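PDB 5JM6: aminopeptidase-like protein from Chaetomium thermophilum, which probably acts as a zinc-dependent metalloaminopeptidase of the M18 family and assembles as a dodecamer linked to the Cvt pathway of selective autophagy. Local coordinates for residues V195-P200 and V262-S267; P200-P205 and L282-A287; M433-R438 and D508-V513. One frame throughout, in Å; residues are numbered along the deposited sequence.

In the fold
Contacts 1 and 2 both reach the six-stranded antiparallel sheet; contact 3 belongs to the helices beside the nine-stranded mixed sheet. The first two share P200, have centres about 12 Å apart and touch directly: V195 CG1 lies 3.6 Å from L282 CD2, and K196 CG lies 3.8 Å from F285 CZ. Both also reach the second subunit. Contact 3 is on the opposite side of the chain's centre, its own centre about 47 Å from that of contact 1 and about 43 Å from that of contact 2. None of the three includes a zinc ligand; the two zinc ions are held by H133, D306 and D391, and by D306, E340 and H485, with D306 shared.

Contact 1 (V195-P200 and V262-S267); sequences VKVDWP and VKLILS
The carbonyl oxygens of V197 and W199 share S175 OG in a bifurcated or alternating hydrogen bond, tying the chain leaving strand 190-196 to its sheet neighbour, strand 174-183. From this held backbone the side chains of V195, V197 and W199 meet helix 259-268 with apolar atoms, and no hydrogen bond crosses between the segments. L264 receives two of them with its branched end. Its CD1 lies 3.7 Å from W199 CH2, approaching the indole obliquely, while L264 CD2 is 3.8 Å from W199 CZ2 and also 3.9 Å from V197 CG2. V197 itself braces the indole from within its segment: V197 CG1 sits 3.7 Å above the plane of the W199 ring, over its centre. The arrangement is a helix laid on an antiparallel sheet, in the part of the chain that probably corresponds to the dimerisation domain of M18 peptidases. At the next residue, I265 CD1 reaches V195, at 3.8 Å from CG2 and 4.0 Å from CG1, the two side chains crossing at about a right angle. The I265 CB points past the strand, but chi1 of -65° and chi2 of -56° bend the chain so that its terminal methyl closes the gap. I265 also touches V180, and V262 and L266 rest on W280 and I277 of strand 277-286, so the helix spans several strands. The W199 indole continues into the second-subunit interface: its NE1 is hydrogen-bonded to G294 O of the second subunit, K297 of that subunit makes a cation-pi contact with the ring, and L295 of the same neighbour packs on both W199 and L264.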
loop_
_atom_site.group_PDB
_atom_site.type_symbol
_atom_site.label_atom_id
_atom_site.label_comp_id
_atom_site.label_asym_id
_atom_site.label_seq_id
_atom_site.Cartn_x
_atom_site.Cartn_y
_atom_site.Cartn_z
ATOM N N VAL A 195 -17.276 -46.147 -24.002
ATOM C CA VAL A 195 -17.760 -46.545 -22.689
ATOM C C VAL A 195 -18.405 -45.359 -21.976
ATOM O O VAL A 195 -18.071 -44.202 -22.238
ATOM C CB VAL A 195 -16.618 -47.132 -21.828
ATOM C CG1 VAL A 195 -15.724 -46.027 -21.292
ATOM C CG2 VAL A 195 -17.178 -47.967 -20.688
ATOM N N LYS A 196 -19.386 -45.651 -21.130
ATOM C CA LYS A 196 -20.034 -44.625 -20.334
ATOM C C LYS A 196 -20.597 -45.235 -19.056
ATOM O O LYS A 196 -21.218 -46.294 -19.106
ATOM C CB LYS A 196 -21.148 -43.985 -21.154
ATOM C CG LYS A 196 -21.510 -42.569 -20.789
ATOM C CD LYS A 196 -22.823 -42.199 -21.459
ATOM C CE LYS A 196 -22.907 -42.773 -22.870
ATOM N NZ LYS A 196 -24.322 -43.010 -23.268
ATOM N N VAL A 197 -20.450 -44.556 -17.926
ATOM C CA VAL A 197 -21.090 -45.036 -16.707
ATOM C C VAL A 197 -22.381 -44.243 -16.520
ATOM O O VAL A 197 -22.397 -43.021 -16.667
ATOM C CB VAL A 197 -20.168 -44.920 -15.474
ATOM C CG1 VAL A 197 -20.917 -45.316 -14.212
ATOM C CG2 VAL A 197 -18.940 -45.805 -15.653
ATOM N N ASP A 198 -23.464 -44.953 -16.214
ATOM C CA ASP A 198 -24.812 -44.392 -16.280
ATOM C C ASP A 198 -25.275 -43.704 -14.997
ATOM O O ASP A 198 -26.405 -43.219 -14.926
ATOM C CB ASP A 198 -25.809 -45.492 -16.650
ATOM C CG ASP A 198 -25.552 -46.069 -18.027
ATOM O OD1 ASP A 198 -25.059 -45.323 -18.900
ATOM O OD2 ASP A 198 -25.838 -47.266 -18.236
ATOM N N TRP A 199 -24.413 -43.671 -13.987
ATOM C CA TRP A 199 -24.719 -42.978 -12.739
ATOM C C TRP A 199 -23.512 -42.138 -12.326
ATOM O O TRP A 199 -22.399 -42.402 -12.783
ATOM C CB TRP A 199 -25.099 -43.975 -11.638
ATOM C CG TRP A 199 -23.937 -44.706 -11.046
ATOM C CD1 TRP A 199 -23.120 -44.273 -10.040
ATOM C CD2 TRP A 199 -23.467 -46.008 -11.409
ATOM N NE1 TRP A 199 -22.167 -45.221 -9.763
ATOM C CE2 TRP A 199 -22.359 -46.297 -10.588
ATOM C CE3 TRP A 199 -23.874 -46.958 -12.351
ATOM C CZ2 TRP A 199 -21.653 -47.493 -10.680
ATOM C CZ3 TRP A 199 -23.173 -48.146 -12.441
ATOM C CH2 TRP A 199 -22.074 -48.403 -11.610
ATOM N N PRO A 200 -23.725 -41.105 -11.492
ATOM C CA PRO A 200 -22.581 -40.264 -11.109
ATOM C C PRO A 200 -21.537 -41.014 -10.282
ATOM O O PRO A 200 -21.864 -41.532 -9.213
ATOM C CB PRO A 200 -23.230 -39.154 -10.268
ATOM C CG PRO A 200 -24.692 -39.204 -10.600
ATOM C CD PRO A 200 -24.989 -40.628 -10.908
ATOM N N VAL A 262 -11.502 -49.660 -13.174
ATOM C CA VAL A 262 -11.088 -50.647 -14.165
ATOM C C VAL A 262 -12.098 -51.790 -14.262
ATOM O O VAL A 262 -12.517 -52.160 -15.360
ATOM C CB VAL A 262 -9.691 -51.215 -13.842
ATOM C CG1 VAL A 262 -9.310 -52.308 -14.833
ATOM C CG2 VAL A 262 -8.657 -50.100 -13.849
ATOM N N LYS A 263 -12.497 -52.341 -13.118
ATOM C CA LYS A 263 -13.484 -53.418 -13.106
ATOM C C LYS A 263 -14.821 -52.940 -13.651
ATOM O O LYS A 263 -15.520 -53.683 -14.340
ATOM C CB LYS A 263 -13.687 -53.976 -11.699
ATOM C CG LYS A 263 -12.458 -54.561 -11.041
ATOM C CD LYS A 263 -12.830 -55.099 -9.670
ATOM C CE LYS A 263 -11.778 -54.762 -8.633
ATOM N NZ LYS A 263 -12.287 -54.969 -7.248
ATOM N N LEU A 264 -15.179 -51.701 -13.329
ATOM C CA LEU A 264 -16.434 -51.141 -13.804
ATOM C C LEU A 264 -16.389 -51.008 -15.321
ATOM O O LEU A 264 -17.335 -51.378 -16.009
ATOM C CB LEU A 264 -16.713 -49.789 -13.144
ATOM C CG LEU A 264 -18.180 -49.351 -13.130
ATOM C CD1 LEU A 264 -19.020 -50.361 -12.366
ATOM C CD2 LEU A 264 -18.329 -47.964 -12.524
ATOM N N ILE A 265 -15.271 -50.507 -15.838
ATOM C CA ILE A 265 -15.096 -50.351 -17.278
ATOM C C ILE A 265 -15.065 -51.706 -17.996
ATOM O O ILE A 265 -15.625 -51.843 -19.084
ATOM C CB ILE A 265 -13.808 -49.554 -17.601
ATOM C CG1 ILE A 265 -13.917 -48.120 -17.071
ATOM C CG2 ILE A 265 -13.527 -49.548 -19.098
ATOM C CD1 ILE A 265 -15.122 -47.354 -17.582
ATOM N N LEU A 266 -14.434 -52.710 -17.389
ATOM C CA LEU A 266 -14.342 -54.028 -18.022
ATOM C C LEU A 266 -15.704 -54.698 -18.183
ATOM O O LEU A 266 -15.941 -55.391 -19.172
ATOM C CB LEU A 266 -13.418 -54.962 -17.235
ATOM C CG LEU A 266 -11.896 -54.803 -17.288
ATOM C CD1 LEU A 266 -11.272 -55.560 -16.129
ATOM C CD2 LEU A 266 -11.332 -55.303 -18.609
ATOM N N SER A 267 -16.594 -54.513 -17.212
ATOM C CA SER A 267 -17.913 -55.130 -17.299
ATOM C C SER A 267 -18.736 -54.468 -18.400
ATOM O O SER A 267 -19.447 -55.148 -19.140
ATOM C CB SER A 267 -18.650 -55.049 -15.961
ATOM O OG SER A 267 -19.441 -53.877 -15.881
#

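Contact 2 (P200-P205 and L282-A287)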
loop_
_atom_site.group_PDB
_atom_site.type_symbol
_atom_site.label_atom_id
_atom_site.label_comp_id
_atom_site.label_asym_id
_atom_site.label_seq_id
_atom_site.Cartn_x
_atom_site.Cartn_y
_atom_site.Cartn_z
ATOM N N PRO A 200 -23.725 -41.105 -11.492
ATOM C CA PRO A 200 -22.581 -40.264 -11.109
ATOM C C PRO A 200 -21.537 -41.014 -10.282
ATOM O O PRO A 200 -21.864 -41.532 -9.213
ATOM C CB PRO A 200 -23.230 -39.154 -10.268
ATOM C CG PRO A 200 -24.692 -39.204 -10.600
ATOM C CD PRO A 200 -24.989 -40.628 -10.908
ATOM N N VAL A 201 -20.297 -41.058 -10.760
ATOM C CA VAL A 201 -19.217 -41.671 -9.992
ATOM C C VAL A 201 -18.296 -40.693 -9.267
ATOM O O VAL A 201 -17.551 -41.091 -8.374
ATOM C CB VAL A 201 -18.337 -42.556 -10.892
ATOM C CG1 VAL A 201 -19.149 -43.707 -11.456
ATOM C CG2 VAL A 201 -17.722 -41.729 -12.010
ATOM N N ALA A 202 -18.361 -39.417 -9.626
ATOM C CA ALA A 202 -17.347 -38.474 -9.165
ATOM C C ALA A 202 -17.962 -37.175 -8.698
ATOM O O ALA A 202 -19.060 -36.804 -9.111
ATOM C CB ALA A 202 -16.328 -38.203 -10.264
ATOM N N ARG A 203 -17.263 -36.512 -7.788
ATOM C CA ARG A 203 -17.735 -35.250 -7.264
ATOM C C ARG A 203 -16.587 -34.398 -6.732
ATOM O O ARG A 203 -15.660 -34.920 -6.111
ATOM C CB ARG A 203 -18.769 -35.536 -6.182
ATOM C CG ARG A 203 -19.110 -34.390 -5.292
ATOM C CD ARG A 203 -20.428 -34.677 -4.630
ATOM N NE ARG A 203 -21.526 -33.962 -5.259
ATOM C CZ ARG A 203 -22.114 -32.911 -4.706
ATOM N NH1 ARG A 203 -21.701 -32.481 -3.523
ATOM N NH2 ARG A 203 -23.110 -32.295 -5.324
ATOM N N ILE A 204 -16.657 -33.090 -6.956
ATOM C CA ILE A 204 -15.688 -32.178 -6.366
ATOM C C ILE A 204 -16.408 -31.378 -5.287
ATOM O O ILE A 204 -17.136 -30.432 -5.588
ATOM C CB ILE A 204 -15.084 -31.246 -7.438
ATOM C CG1 ILE A 204 -14.445 -32.079 -8.554
ATOM C CG2 ILE A 204 -14.075 -30.293 -6.823
ATOM C CD1 ILE A 204 -14.226 -31.322 -9.844
ATOM N N PRO A 205 -16.211 -31.766 -4.016
ATOM C CA PRO A 205 -16.952 -31.159 -2.906
ATOM C C PRO A 205 -16.414 -29.814 -2.445
ATOM O O PRO A 205 -15.210 -29.667 -2.237
ATOM C CB PRO A 205 -16.806 -32.196 -1.797
ATOM C CG PRO A 205 -15.481 -32.816 -2.052
ATOM C CD PRO A 205 -15.274 -32.804 -3.549
ATOM N N LEU A 282 -10.541 -41.036 -20.958
ATOM C CA LEU A 282 -11.767 -40.842 -20.199
ATOM C C LEU A 282 -11.806 -39.447 -19.607
ATOM O O LEU A 282 -10.774 -38.890 -19.231
ATOM C CB LEU A 282 -11.899 -41.893 -19.092
ATOM C CG LEU A 282 -11.922 -43.363 -19.523
ATOM C CD1 LEU A 282 -11.955 -44.277 -18.312
ATOM C CD2 LEU A 282 -13.113 -43.637 -20.420
ATOM N N GLU A 283 -13.004 -38.882 -19.535
ATOM C CA GLU A 283 -13.189 -37.556 -18.974
ATOM C C GLU A 283 -14.385 -37.541 -18.037
ATOM O O GLU A 283 -15.199 -38.465 -18.037
ATOM C CB GLU A 283 -13.373 -36.523 -20.087
ATOM C CG GLU A 283 -14.502 -36.856 -21.046
ATOM C CD GLU A 283 -14.504 -35.971 -22.277
ATOM O OE1 GLU A 283 -13.464 -35.904 -22.965
ATOM O OE2 GLU A 283 -15.547 -35.343 -22.554
ATOM N N LEU A 284 -14.478 -36.494 -17.231
ATOM C CA LEU A 284 -15.631 -36.302 -16.370
ATOM C C LEU A 284 -16.606 -35.342 -17.036
ATOM O O LEU A 284 -16.199 -34.345 -17.631
ATOM C CB LEU A 284 -15.203 -35.779 -14.998
ATOM C CG LEU A 284 -14.204 -36.675 -14.262
ATOM C CD1 LEU A 284 -13.838 -36.091 -12.907
ATOM C CD2 LEU A 284 -14.761 -38.083 -14.114
ATOM N N PHE A 285 -17.891 -35.662 -16.958
ATOM C CA PHE A 285 -18.923 -34.780 -17.481
ATOM C C PHE A 285 -20.090 -34.734 -16.510
ATOM O O PHE A 285 -20.222 -35.597 -15.643
ATOM C CB PHE A 285 -19.392 -35.237 -18.866
ATOM C CG PHE A 285 -19.937 -36.639 -18.897
ATOM C CD1 PHE A 285 -19.100 -37.715 -19.135
ATOM C CD2 PHE A 285 -21.288 -36.877 -18.697
ATOM C CE1 PHE A 285 -19.598 -39.005 -19.168
ATOM C CE2 PHE A 285 -21.791 -38.165 -18.729
ATOM C CZ PHE A 285 -20.945 -39.229 -18.964
ATOM N N ASP A 286 -20.936 -33.723 -16.655
ATOM C CA ASP A 286 -22.070 -33.562 -15.761
ATOM C C ASP A 286 -23.157 -34.581 -16.095
ATOM O O ASP A 286 -23.629 -34.654 -17.231
ATOM C CB ASP A 286 -22.611 -32.134 -15.843
ATOM C CG ASP A 286 -23.782 -31.893 -14.910
ATOM O OD1 ASP A 286 -23.961 -32.671 -13.946
ATOM O OD2 ASP A 286 -24.520 -30.912 -15.140
ATOM N N ALA A 287 -23.543 -35.364 -15.092
ATOM C CA ALA A 287 -24.507 -36.447 -15.269
ATOM C C ALA A 287 -25.928 -35.944 -15.474
ATOM O O ALA A 287 -26.802 -36.699 -15.898
ATOM C CB ALA A 287 -24.463 -37.386 -14.073
#
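A202, whose methyl meets L284, forms half of a classic beta bulge: it and V201 both face L174 on the adjoining strand 174-183. The backbone of V201, at phi -101° and psi -15°, departs from extended geometry, whereas A202 returns to it. In the six-stranded antiparallel sheet, strand 174-183 lies between strands 190-196 and 277-286, and after a short excursion at 198-201 the chain pairs with strand 174-183 again, at A202. Strand 174-183 thus pairs with both backbones, A202 with L174 and E283 with G177, while the side chains of the two segments meet directly and no hydrogen bond links them. Their meeting is confined to two apolar pairs, with 148 Å² buried in all. At one, the CA atoms of A202 and L284 are 7.7 Å apart and both CB atoms point across the gap. L284 chi1 is -57°, which sets CG opposite the carbonyl carbon; CD1 continues the extended chain, and the other methyl, CD2, branches off toward A202 CB, 4.2 Å away, a loose touch. At the other pair the backbones are closer, with CA atoms of P200 and A287 6.0 Å apart where strand 277-286 has just ended. The second subunit binds the same loop: P200 makes backbone hydrogen bonds to it and packs on its F301, while P205 O is hydrogen-bonded to NE2 of H397 of that subunit. Within its own chain, P200 presents its ring CG to the A287 methyl, with CG and A287 CB 3.9 Å apart.

Contact 3 (M433-R438 and D508-V513)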
loop_
_atom_site.group_PDB
_atom_site.type_symbol
_atom_site.label_atom_id
_atom_site.label_comp_id
_atom_site.label_asym_id
_atom_site.label_seq_id
_atom_site.Cartn_x
_atom_site.Cartn_y
_atom_site.Cartn_z
ATOM N N MET A 433 -21.922 -10.294 -44.849
ATOM C CA MET A 433 -23.224 -9.995 -44.266
ATOM C C MET A 433 -24.294 -9.826 -45.343
ATOM O O MET A 433 -25.433 -10.245 -45.155
ATOM C CB MET A 433 -23.149 -8.747 -43.379
ATOM C CG MET A 433 -22.656 -9.045 -41.967
ATOM S SD MET A 433 -22.614 -7.651 -40.818
ATOM C CE MET A 433 -21.327 -6.640 -41.541
ATOM N N ALA A 434 -23.926 -9.226 -46.472
ATOM C CA ALA A 434 -24.868 -9.049 -47.572
ATOM C C ALA A 434 -25.376 -10.398 -48.073
ATOM O O ALA A 434 -26.566 -10.566 -48.336
ATOM C CB ALA A 434 -24.225 -8.266 -48.708
ATOM N N ILE A 435 -24.465 -11.359 -48.186
ATOM C CA ILE A 435 -24.807 -12.700 -48.648
ATOM C C ILE A 435 -25.718 -13.429 -47.663
ATOM O O ILE A 435 -26.755 -13.969 -48.050
ATOM C CB ILE A 435 -23.539 -13.546 -48.887
ATOM C CG1 ILE A 435 -22.693 -12.927 -50.000
ATOM C CG2 ILE A 435 -23.906 -14.983 -49.231
ATOM C CD1 ILE A 435 -21.263 -13.408 -50.012
ATOM N N LEU A 436 -25.341 -13.438 -46.387
ATOM C CA LEU A 436 -26.092 -14.203 -45.395
ATOM C C LEU A 436 -27.403 -13.525 -45.006
ATOM O O LEU A 436 -28.357 -14.200 -44.623
ATOM C CB LEU A 436 -25.245 -14.450 -44.147
ATOM C CG LEU A 436 -23.931 -15.220 -44.288
ATOM C CD1 LEU A 436 -23.200 -15.170 -42.967
ATOM C CD2 LEU A 436 -24.160 -16.663 -44.711
ATOM N N ASP A 437 -27.459 -12.198 -45.090
ATOM C CA ASP A 437 -28.733 -11.512 -44.911
ATOM C C ASP A 437 -29.663 -11.870 -46.063
ATOM O O ASP A 437 -30.869 -12.027 -45.877
ATOM C CB ASP A 437 -28.550 -9.995 -44.822
ATOM C CG ASP A 437 -28.210 -9.534 -43.419
ATOM O OD1 ASP A 437 -28.196 -10.383 -42.503
ATOM O OD2 ASP A 437 -27.973 -8.323 -43.228
ATOM N N ARG A 438 -29.088 -12.012 -47.253
ATOM C CA ARG A 438 -29.854 -12.375 -48.437
ATOM C C ARG A 438 -30.351 -13.816 -48.352
ATOM O O ARG A 438 -31.501 -14.103 -48.684
ATOM C CB ARG A 438 -29.010 -12.173 -49.697
ATOM C CG ARG A 438 -29.619 -12.746 -50.962
ATOM C CD ARG A 438 -30.834 -11.954 -51.409
ATOM N NE ARG A 438 -31.322 -12.415 -52.705
ATOM C CZ ARG A 438 -32.603 -12.437 -53.055
ATOM N NH1 ARG A 438 -33.531 -12.024 -52.201
ATOM N NH2 ARG A 438 -32.958 -12.873 -54.256
ATOM N N ASP A 508 -28.576 -24.658 -49.087
ATOM C CA ASP A 508 -29.514 -24.753 -50.202
ATOM C C ASP A 508 -29.455 -23.542 -51.136
ATOM O O ASP A 508 -29.604 -23.690 -52.348
ATOM C CB ASP A 508 -30.948 -24.937 -49.689
ATOM C CG ASP A 508 -31.185 -26.312 -49.084
ATOM O OD1 ASP A 508 -30.279 -27.169 -49.159
ATOM O OD2 ASP A 508 -32.289 -26.540 -48.546
ATOM N N PHE A 509 -29.284 -22.346 -50.580
ATOM C CA PHE A 509 -29.341 -21.134 -51.397
ATOM C C PHE A 509 -28.018 -20.481 -51.813
ATOM O O PHE A 509 -28.042 -19.516 -52.576
ATOM C CB PHE A 509 -30.186 -20.081 -50.682
ATOM C CG PHE A 509 -31.661 -20.346 -50.744
ATOM C CD1 PHE A 509 -32.342 -20.254 -51.946
ATOM C CD2 PHE A 509 -32.368 -20.674 -49.600
ATOM C CE1 PHE A 509 -33.702 -20.493 -52.008
ATOM C CE2 PHE A 509 -33.729 -20.912 -49.655
ATOM C CZ PHE A 509 -34.396 -20.822 -50.861
ATOM N N TRP A 510 -26.881 -20.985 -51.340
ATOM C CA TRP A 510 -25.614 -20.301 -51.610
ATOM C C TRP A 510 -25.346 -20.136 -53.104
ATOM O O TRP A 510 -24.997 -19.046 -53.557
ATOM C CB TRP A 510 -24.434 -21.032 -50.970
ATOM C CG TRP A 510 -23.139 -20.721 -51.663
ATOM C CD1 TRP A 510 -22.377 -21.582 -52.395
ATOM C CD2 TRP A 510 -22.475 -19.450 -51.722
ATOM N NE1 TRP A 510 -21.271 -20.934 -52.891
ATOM C CE2 TRP A 510 -21.309 -19.624 -52.494
ATOM C CE3 TRP A 510 -22.750 -18.185 -51.191
ATOM C CZ2 TRP A 510 -20.418 -18.582 -52.747
ATOM C CZ3 TRP A 510 -21.863 -17.151 -51.445
ATOM C CH2 TRP A 510 -20.713 -17.357 -52.215
ATOM N N GLU A 511 -25.521 -21.214 -53.862
ATOM C CA GLU A 511 -25.235 -21.198 -55.294
ATOM C C GLU A 511 -26.104 -20.183 -56.030
ATOM O O GLU A 511 -25.624 -19.467 -56.910
ATOM C CB GLU A 511 -25.432 -22.592 -55.899
ATOM C CG GLU A 511 -25.308 -22.638 -57.420
ATOM C CD GLU A 511 -25.494 -24.034 -57.994
ATOM O OE1 GLU A 511 -24.916 -24.315 -59.067
ATOM O OE2 GLU A 511 -26.217 -24.847 -57.381
ATOM N N GLU A 512 -27.379 -20.124 -55.661
ATOM C CA GLU A 512 -28.306 -19.166 -56.252
ATOM C C GLU A 512 -27.885 -17.732 -55.947
ATOM O O GLU A 512 -27.885 -16.873 -56.829
ATOM C CB GLU A 512 -29.729 -19.419 -55.747
ATOM C CG GLU A 512 -30.729 -18.328 -56.104
ATOM C CD GLU A 512 -32.169 -18.780 -55.932
ATOM O OE1 GLU A 512 -32.388 -19.982 -55.669
ATOM O OE2 GLU A 512 -33.080 -17.936 -56.057
ATOM N N VAL A 513 -27.522 -17.481 -54.695
ATOM C CA VAL A 513 -27.127 -16.145 -54.273
ATOM C C VAL A 513 -25.828 -15.712 -54.953
ATOM O O VAL A 513 -25.703 -14.567 -55.388
ATOM C CB VAL A 513 -26.974 -16.071 -52.739
ATOM C CG1 VAL A 513 -26.285 -14.781 -52.323
ATOM C CG2 VAL A 513 -28.336 -16.193 -52.074
#
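Rotation about the CA–CB bonds brings I435 and V513 together: chi1 of -63° leaves I435 CG2 trans to the backbone nitrogen, and chi1 of 168° does the same for V513 CG1, so that these methyls meet at 3.9 Å. This is a crossed helix pair beside the mixed sheet of the alpha/beta fold, between helix 430-443 and the C-terminal helix 495-514. The short axes approach to 10.4 Å at 122°, closer to perpendicular than to antiparallel. I435 is the central side chain. Besides V513, its CG2 comes up to the benzo edge of W510, lying near the ring plane 3.7 Å from CZ3, while I435 CD1 is 4.1 Å from that same CZ3. The indole is fixed at its polar side by a hydrogen bond from NE1 to R384 O, and F386 of the central strand 386-394 touches both W510 and I435. The 508-513 helix is kinked here: the N atoms of E511 and E512 lack bonds to the preceding turn, and V513 N regains one to F509 O. On the same helix as I435, A434 packs on I181 of a third subunit. R438 contributes its aliphatic part, since its guanidinium goes to a salt bridge between NH2 and E516 OE2; the R438 CG lies 3.8 Å from V513 CG2.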